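Local coordinates for septation protein imp2 (Schizosaccharomyces pombe, PDB 5C1F) that is required for normal septation, helps disassemble the medial ring, and binds membrane phospholipids through its F-BAR domain, at residues 66-78 / 250-263. Residues are numbered along the deposited sequence; the frame is centred on the assembly and turned at random.
Sequences LETGCLKESVQVM and NLEQCSVSQDVLEF
Cys70 and Cys254 face each other where the first turns of the long helix 69-155 meet the end of helix 162-252 and the short helix 256-267, their CA atoms 5.4 Å apart. The axes of helices 69-78 and 256-263 approach to 8.9 Å at 116°, and Gly69, with positive phi, lets Asp259 come close: a CB there would clash with OD1. The disulfide joins Cys70 SG to Cys254 SG at 2.0 Å with chi3 of 83°. Cys254 SG, anti to its own backbone N, reaches the SG of Cys70, which sits between its own N and carbonyl carbon. Beside this bridge the Asp259 carboxylate grips two successive amides through syn lone pairs: OD1 takes Cys70 N at 2.6 Å, nearly straight at 163°, and OD2 takes Leu71 N at 3.0 Å. OD2 also forms a salt bridge with Arg219 of the second subunit, whose guanidinium also hydrogen-bonds Thr68 OG1. A lysine in place of Asp259 would probably leave these two amides without their acceptor and Arg219 of the second subunit facing a like charge. Ser255 caps helix 256-267, its OG accepting from Gln258 N. Farther along helix 69-155, the Ser74 hydroxyl lies between two oxygens, its OG 2.9 Å from Asn250 OD1 and 3.0 Å from Cys70 O. Val77 CG2 packs against the same amide, 3.7 Å from Asn250 ND2. The contact thus fastens one end of the elongated F-BAR helical bundle covalently, and the carboxylate at the helix start, where backbone N-H groups and an arginine of the second subunit converge, is likely to be stabilised in its charged form.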
ATOM      1  N   LEU A  66       2.205  25.088 -16.214  1.00 31.80           N
ATOM      2  CA  LEU A  66       1.924  26.383 -15.605  1.00 31.42           C
ATOM      3  C   LEU A  66       2.865  26.707 -14.449  1.00 29.84           C
ATOM      4  O   LEU A  66       3.093  27.877 -14.139  1.00 32.83           O
ATOM      5  CB  LEU A  66       0.472  26.434 -15.128  1.00 33.78           C
ATOM      6  CG  LEU A  66      -0.591  26.366 -16.230  1.00 31.02           C
ATOM      7  CD1 LEU A  66      -1.977  26.252 -15.626  1.00 34.34           C
ATOM      8  CD2 LEU A  66      -0.499  27.582 -17.137  1.00 26.16           C
ATOM      9  N   GLU A  67       3.408  25.677 -13.807  1.00 29.38           N
ATOM     10  CA  GLU A  67       4.343  25.896 -12.712  1.00 20.72           C
ATOM     11  C   GLU A  67       5.724  26.217 -13.275  1.00 28.70           C
ATOM     12  O   GLU A  67       6.045  25.833 -14.401  1.00 27.06           O
ATOM     13  CB  GLU A  67       4.400  24.677 -11.789  1.00 20.10           C
ATOM     14  CG  GLU A  67       5.020  24.957 -10.426  1.00 22.07           C
ATOM     15  CD  GLU A  67       4.354  26.116  -9.708  1.00 29.01           C
ATOM     16  OE1 GLU A  67       3.388  25.873  -8.951  1.00 24.80           O
ATOM     17  OE2 GLU A  67       4.794  27.273  -9.898  1.00 23.94           O
ATOM     18  N   THR A  68       6.530  26.943 -12.504  1.00 20.94           N
ATOM     19  CA  THR A  68       7.854  27.365 -12.959  1.00 21.42           C
ATOM     20  C   THR A  68       8.918  27.134 -11.887  1.00 21.26           C
ATOM     21  O   THR A  68       8.595  26.797 -10.748  1.00 22.99           O
ATOM     22  CB  THR A  68       7.877  28.865 -13.353  1.00 21.97           C
ATOM     23  OG1 THR A  68       7.718  29.674 -12.180  1.00 21.79           O
ATOM     24  CG2 THR A  68       6.766  29.193 -14.346  1.00 22.29           C
ATOM     25  N   GLY A  69      10.181  27.314 -12.261  1.00 21.86           N
ATOM     26  CA  GLY A  69      11.281  27.325 -11.312  1.00 22.06           C
ATOM     27  C   GLY A  69      11.556  26.012 -10.612  1.00 29.68           C
ATOM     28  O   GLY A  69      11.272  24.938 -11.141  1.00 30.77           O
ATOM     29  N   CYS A  70      12.112  26.095  -9.409  1.00 26.17           N
ATOM     30  CA  CYS A  70      12.447  24.894  -8.659  1.00 21.49           C
ATOM     31  C   CYS A  70      11.192  24.252  -8.069  1.00 25.00           C
ATOM     32  O   CYS A  70      11.189  23.065  -7.742  1.00 20.25           O
ATOM     33  CB  CYS A  70      13.471  25.206  -7.558  1.00 22.14           C
ATOM     34  SG  CYS A  70      12.895  26.273  -6.208  1.00 36.19           S
ATOM     35  N   LEU A  71      10.122  25.033  -7.940  1.00 25.54           N
ATOM     36  CA  LEU A  71       8.860  24.502  -7.435  1.00 27.82           C
ATOM     37  C   LEU A  71       8.280  23.483  -8.418  1.00 27.91           C
ATOM     38  O   LEU A  71       7.758  22.445  -8.009  1.00 26.52           O
ATOM     39  CB  LEU A  71       7.858  25.630  -7.172  1.00 28.89           C
ATOM     40  CG  LEU A  71       6.506  25.239  -6.562  1.00 29.39           C
ATOM     41  CD1 LEU A  71       6.685  24.444  -5.275  1.00 21.03           C
ATOM     42  CD2 LEU A  71       5.652  26.474  -6.310  1.00 28.41           C
ATOM     43  N   LYS A  72       8.381  23.779  -9.713  1.00 21.67           N
ATOM     44  CA  LYS A  72       7.975  22.828 -10.744  1.00 22.32           C
ATOM     45  C   LYS A  72       8.842  21.572 -10.676  1.00 26.12           C
ATOM     46  O   LYS A  72       8.347  20.456 -10.833  1.00 28.33           O
ATOM     47  CB  LYS A  72       8.066  23.457 -12.136  1.00 28.15           C
ATOM     48  CG  LYS A  72       7.573  22.544 -13.255  1.00 31.59           C
ATOM     49  CD  LYS A  72       7.813  23.156 -14.631  1.00 35.70           C
ATOM     50  CE  LYS A  72       7.338  22.226 -15.747  1.00 39.97           C
ATOM     51  NZ  LYS A  72       7.498  22.835 -17.103  1.00 39.54           N
ATOM     52  N   GLU A  73      10.134  21.761 -10.434  1.00 22.81           N
ATOM     53  CA  GLU A  73      11.060  20.641 -10.314  1.00 27.74           C
ATOM     54  C   GLU A  73      10.697  19.757  -9.129  1.00 27.51           C
ATOM     55  O   GLU A  73      10.751  18.532  -9.218  1.00 30.02           O
ATOM     56  CB  GLU A  73      12.501  21.138 -10.176  1.00 30.19           C
ATOM     57  CG  GLU A  73      13.053  21.766 -11.447  1.00 43.63           C
ATOM     58  CD  GLU A  73      14.477  22.274 -11.291  1.00 53.70           C
ATOM     59  OE1 GLU A  73      14.974  22.325 -10.144  1.00 57.62           O
ATOM     60  OE2 GLU A  73      15.099  22.622 -12.317  1.00 52.12           O
ATOM     61  N   SER A  74      10.321  20.389  -8.022  1.00 24.24           N
ATOM     62  CA  SER A  74       9.938  19.662  -6.820  1.00 23.76           C
ATOM     63  C   SER A  74       8.728  18.766  -7.062  1.00 25.43           C
ATOM     64  O   SER A  74       8.679  17.638  -6.579  1.00 20.81           O
ATOM     65  CB  SER A  74       9.648  20.637  -5.679  1.00 28.81           C
ATOM     66  OG  SER A  74      10.829  21.314  -5.288  1.00 32.58           O
ATOM     67  N   VAL A  75       7.754  19.269  -7.814  1.00 18.23           N
ATOM     68  CA  VAL A  75       6.588  18.466  -8.155  1.00 17.97           C
ATOM     69  C   VAL A  75       7.016  17.285  -9.028  1.00 27.28           C
ATOM     70  O   VAL A  75       6.508  16.171  -8.888  1.00 27.43           O
ATOM     71  CB  VAL A  75       5.516  19.302  -8.880  1.00 18.76           C
ATOM     72  CG1 VAL A  75       4.332  18.439  -9.259  1.00 18.18           C
ATOM     73  CG2 VAL A  75       5.068  20.463  -7.999  1.00 20.17           C
ATOM     74  N   GLN A  76       7.972  17.529  -9.916  1.00 21.60           N
ATOM     75  CA  GLN A  76       8.475  16.464 -10.770  1.00 26.46           C
ATOM     76  C   GLN A  76       9.257  15.434  -9.962  1.00 25.17           C
ATOM     77  O   GLN A  76       9.084  14.229 -10.148  1.00 24.24           O
ATOM     78  CB  GLN A  76       9.338  17.040 -11.888  1.00 19.70           C
ATOM     79  CG  GLN A  76       8.529  17.785 -12.925  1.00 29.59           C
ATOM     80  CD  GLN A  76       9.377  18.332 -14.053  1.00 33.82           C
ATOM     81  OE1 GLN A  76      10.606  18.354 -13.972  1.00 38.53           O
ATOM     82  NE2 GLN A  76       8.721  18.778 -15.117  1.00 30.76           N
ATOM     83  N   VAL A  77      10.110  15.915  -9.064  1.00 18.75           N
ATOM     84  CA  VAL A  77      10.859  15.041  -8.170  1.00 18.72           C
ATOM     85  C   VAL A  77       9.908  14.235  -7.292  1.00 28.53           C
ATOM     86  O   VAL A  77      10.093  13.034  -7.092  1.00 25.46           O
ATOM     87  CB  VAL A  77      11.835  15.848  -7.290  1.00 19.09           C
ATOM     88  CG1 VAL A  77      12.341  15.009  -6.127  1.00 19.08           C
ATOM     89  CG2 VAL A  77      13.000  16.361  -8.129  1.00 19.97           C
ATOM     90  N   MET A  78       8.873  14.898  -6.790  1.00 17.69           N
ATOM     91  CA  MET A  78       7.875  14.239  -5.957  1.00 22.25           C
ATOM     92  C   MET A  78       7.153  13.136  -6.727  1.00 22.89           C
ATOM     93  O   MET A  78       6.923  12.046  -6.200  1.00 23.28           O
ATOM     94  CB  MET A  78       6.873  15.265  -5.424  1.00 22.53           C
ATOM     95  CG  MET A  78       5.912  14.730  -4.379  1.00 35.33           C
ATOM     96  SD  MET A  78       4.377  14.140  -5.098  1.00 35.79           S
ATOM     97  CE  MET A  78       3.723  15.667  -5.773  1.00 28.77           C
ATOM     98  N   ASN A 250      15.222  17.847  -1.829  1.00 19.51           N
ATOM     99  CA  ASN A 250      14.953  18.686  -2.987  1.00 22.43           C
ATOM    100  C   ASN A 250      14.188  19.947  -2.599  1.00 27.16           C
ATOM    101  O   ASN A 250      14.463  21.037  -3.107  1.00 29.65           O
ATOM    102  CB  ASN A 250      14.172  17.900  -4.036  1.00 21.47           C
ATOM    103  CG  ASN A 250      13.905  18.709  -5.285  1.00 25.35           C
ATOM    104  OD1 ASN A 250      12.820  19.260  -5.460  1.00 25.83           O
ATOM    105  ND2 ASN A 250      14.899  18.785  -6.163  1.00 25.81           N
ATOM    106  N   LEU A 251      13.231  19.793  -1.692  1.00 26.19           N
ATOM    107  CA  LEU A 251      12.445  20.922  -1.207  1.00 18.50           C
ATOM    108  C   LEU A 251      13.310  21.905  -0.421  1.00 21.53           C
ATOM    109  O   LEU A 251      13.153  23.120  -0.550  1.00 26.94           O
ATOM    110  CB  LEU A 251      11.280  20.428  -0.347  1.00 16.77           C
ATOM    111  CG  LEU A 251      10.162  19.698  -1.100  1.00 15.98           C
ATOM    112  CD1 LEU A 251       9.223  18.975  -0.143  1.00 18.87           C
ATOM    113  CD2 LEU A 251       9.380  20.670  -1.974  1.00 15.79           C
ATOM    114  N   GLU A 252      14.226  21.374   0.386  1.00 20.32           N
ATOM    115  CA  GLU A 252      15.165  22.204   1.141  1.00 27.01           C
ATOM    116  C   GLU A 252      15.994  23.112   0.236  1.00 25.17           C
ATOM    117  O   GLU A 252      16.332  24.232   0.613  1.00 31.29           O
ATOM    118  CB  GLU A 252      16.105  21.330   1.974  1.00 31.57           C
ATOM    119  CG  GLU A 252      15.481  20.728   3.216  1.00 44.27           C
ATOM    120  CD  GLU A 252      16.463  19.876   4.005  1.00 54.95           C
ATOM    121  OE1 GLU A 252      17.564  19.595   3.484  1.00 54.71           O
ATOM    122  OE2 GLU A 252      16.136  19.489   5.146  1.00 62.52           O
ATOM    123  N   GLN A 253      16.324  22.621  -0.953  1.00 20.43           N
ATOM    124  CA  GLN A 253      17.164  23.369  -1.885  1.00 28.80           C
ATOM    125  C   GLN A 253      16.358  24.282  -2.806  1.00 28.82           C
ATOM    126  O   GLN A 253      16.922  24.985  -3.642  1.00 29.34           O
ATOM    127  CB  GLN A 253      18.005  22.407  -2.724  1.00 31.38           C
ATOM    128  CG  GLN A 253      19.048  21.646  -1.923  1.00 37.60           C
ATOM    129  CD  GLN A 253      20.042  22.572  -1.245  1.00 46.10           C
ATOM    130  OE1 GLN A 253      20.209  22.535  -0.027  1.00 50.15           O
ATOM    131  NE2 GLN A 253      20.710  23.406  -2.037  1.00 44.61           N
ATOM    132  N   CYS A 254      15.038  24.272  -2.648  1.00 28.06           N
ATOM    133  CA  CYS A 254      14.171  25.085  -3.493  1.00 24.85           C
ATOM    134  C   CYS A 254      13.924  26.461  -2.877  1.00 27.78           C
ATOM    135  O   CYS A 254      13.135  26.604  -1.947  1.00 29.15           O
ATOM    136  CB  CYS A 254      12.845  24.367  -3.739  1.00 22.30           C
ATOM    137  SG  CYS A 254      11.753  25.215  -4.894  1.00 26.16           S
ATOM    138  N   SER A 255      14.610  27.471  -3.404  1.00 25.59           N
ATOM    139  CA  SER A 255      14.484  28.831  -2.898  1.00 26.25           C
ATOM    140  C   SER A 255      13.284  29.543  -3.508  1.00 25.90           C
ATOM    141  O   SER A 255      13.183  29.671  -4.728  1.00 31.05           O
ATOM    142  CB  SER A 255      15.761  29.628  -3.179  1.00 23.35           C
ATOM    143  OG  SER A 255      15.578  31.003  -2.877  1.00 27.63           O
ATOM    144  N   VAL A 256      12.376  30.008  -2.656  1.00 25.14           N
ATOM    145  CA  VAL A 256      11.208  30.740  -3.124  1.00 26.07           C
ATOM    146  C   VAL A 256      11.628  32.072  -3.749  1.00 26.28           C
ATOM    147  O   VAL A 256      11.148  32.436  -4.824  1.00 28.08           O
ATOM    148  CB  VAL A 256      10.194  30.984  -1.980  1.00 27.65           C
ATOM    149  CG1 VAL A 256       9.154  32.019  -2.391  1.00 25.80           C
ATOM    150  CG2 VAL A 256       9.519  29.676  -1.578  1.00 20.18           C
ATOM    151  N   SER A 257      12.537  32.785  -3.090  1.00 21.60           N
ATOM    152  CA  SER A 257      12.998  34.077  -3.596  1.00 30.00           C
ATOM    153  C   SER A 257      13.682  33.942  -4.959  1.00 32.09           C
ATOM    154  O   SER A 257      13.524  34.805  -5.823  1.00 28.59           O
ATOM    155  CB  SER A 257      13.945  34.742  -2.594  1.00 30.68           C
ATOM    156  OG  SER A 257      15.050  33.909  -2.295  1.00 36.91           O
ATOM    157  N   GLN A 258      14.430  32.860  -5.157  1.00 31.91           N
ATOM    158  CA  GLN A 258      15.073  32.625  -6.447  1.00 28.60           C
ATOM    159  C   GLN A 258      14.023  32.320  -7.516  1.00 30.10           C
ATOM    160  O   GLN A 258      14.134  32.773  -8.654  1.00 38.59           O
ATOM    161  CB  GLN A 258      16.096  31.487  -6.352  1.00 28.12           C
ATOM    162  CG  GLN A 258      16.847  31.191  -7.656  1.00 32.43           C
ATOM    163  CD  GLN A 258      17.701  32.359  -8.135  1.00 42.12           C
ATOM    164  OE1 GLN A 258      18.158  33.181  -7.339  1.00 46.82           O
ATOM    165  NE2 GLN A 258      17.921  32.434  -9.444  1.00 38.01           N
ATOM    166  N   ASP A 259      13.000  31.560  -7.138  1.00 24.59           N
ATOM    167  CA  ASP A 259      11.893  31.242  -8.034  1.00 22.19           C
ATOM    168  C   ASP A 259      11.126  32.492  -8.465  1.00 24.12           C
ATOM    169  O   ASP A 259      10.724  32.615  -9.624  1.00 24.77           O
ATOM    170  CB  ASP A 259      10.934  30.255  -7.364  1.00 23.38           C
ATOM    171  CG  ASP A 259      11.122  28.833  -7.855  1.00 29.85           C
ATOM    172  OD1 ASP A 259      12.168  28.545  -8.479  1.00 25.76           O
ATOM    173  OD2 ASP A 259      10.217  28.001  -7.613  1.00 27.58           O
ATOM    174  N   VAL A 260      10.917  33.415  -7.531  1.00 19.86           N
ATOM    175  CA  VAL A 260      10.175  34.635  -7.833  1.00 20.09           C
ATOM    176  C   VAL A 260      10.985  35.519  -8.781  1.00 39.76           C
ATOM    177  O   VAL A 260      10.443  36.105  -9.717  1.00 36.76           O
ATOM    178  CB  VAL A 260       9.815  35.415  -6.553  1.00 30.18           C
ATOM    179  CG1 VAL A 260       9.210  36.772  -6.896  1.00 30.93           C
ATOM    180  CG2 VAL A 260       8.848  34.607  -5.697  1.00 19.73           C
ATOM    181  N   LEU A 261      12.291  35.592  -8.539  1.00 31.74           N
ATOM    182  CA  LEU A 261      13.215  36.289  -9.424  1.00 28.60           C
ATOM    183  C   LEU A 261      13.138  35.735 -10.848  1.00 26.30           C
ATOM    184  O   LEU A 261      12.973  36.488 -11.807  1.00 27.61           O
ATOM    185  CB  LEU A 261      14.646  36.176  -8.883  1.00 32.50           C
ATOM    186  CG  LEU A 261      15.775  37.006  -9.503  1.00 37.96           C
ATOM    187  CD1 LEU A 261      16.834  37.301  -8.452  1.00 36.13           C
ATOM    188  CD2 LEU A 261      16.407  36.300 -10.698  1.00 41.73           C
ATOM    189  N   GLU A 262      13.256  34.419 -10.981  1.00 22.14           N
ATOM    190  CA  GLU A 262      13.206  33.784 -12.294  1.00 23.80           C
ATOM    191  C   GLU A 262      11.827  33.914 -12.934  1.00 22.68           C
ATOM    192  O   GLU A 262      11.703  33.998 -14.159  1.00 22.72           O
ATOM    193  CB  GLU A 262      13.595  32.312 -12.189  1.00 24.66           C
ATOM    194  CG  GLU A 262      15.019  32.080 -11.722  1.00 29.09           C
ATOM    195  CD  GLU A 262      15.380  30.612 -11.702  1.00 36.86           C
ATOM    196  OE1 GLU A 262      14.514  29.785 -12.061  1.00 37.33           O
ATOM    197  OE2 GLU A 262      16.526  30.283 -11.329  1.00 35.87           O
ATOM    198  N   PHE A 263      10.792  33.918 -12.101  1.00 21.03           N
ATOM    199  CA  PHE A 263       9.436  34.125 -12.583  1.00 28.18           C
ATOM    200  C   PHE A 263       9.329  35.504 -13.217  1.00 32.65           C
ATOM    201  O   PHE A 263       8.777  35.657 -14.307  1.00 37.18           O
ATOM    202  CB  PHE A 263       8.428  33.973 -11.442  1.00 30.83           C
ATOM    203  CG  PHE A 263       7.003  34.242 -11.844  1.00 34.24           C
ATOM    204  CD1 PHE A 263       6.224  33.238 -12.395  1.00 37.62           C
ATOM    205  CD2 PHE A 263       6.439  35.494 -11.658  1.00 31.41           C
ATOM    206  CE1 PHE A 263       4.913  33.479 -12.761  1.00 36.64           C
ATOM    207  CE2 PHE A 263       5.128  35.741 -12.023  1.00 35.62           C
ATOM    208  CZ  PHE A 263       4.365  34.733 -12.574  1.00 38.30           C
TER
HETATM  209  O   HOH W   1       9.954  30.330 -11.346  1.00 19.35           O
HETATM  210  O   HOH W   2      13.747  21.730  -7.059  1.00 26.00           O
HETATM  211  O   HOH W   3      15.750  19.944  -9.148  1.00 36.21           O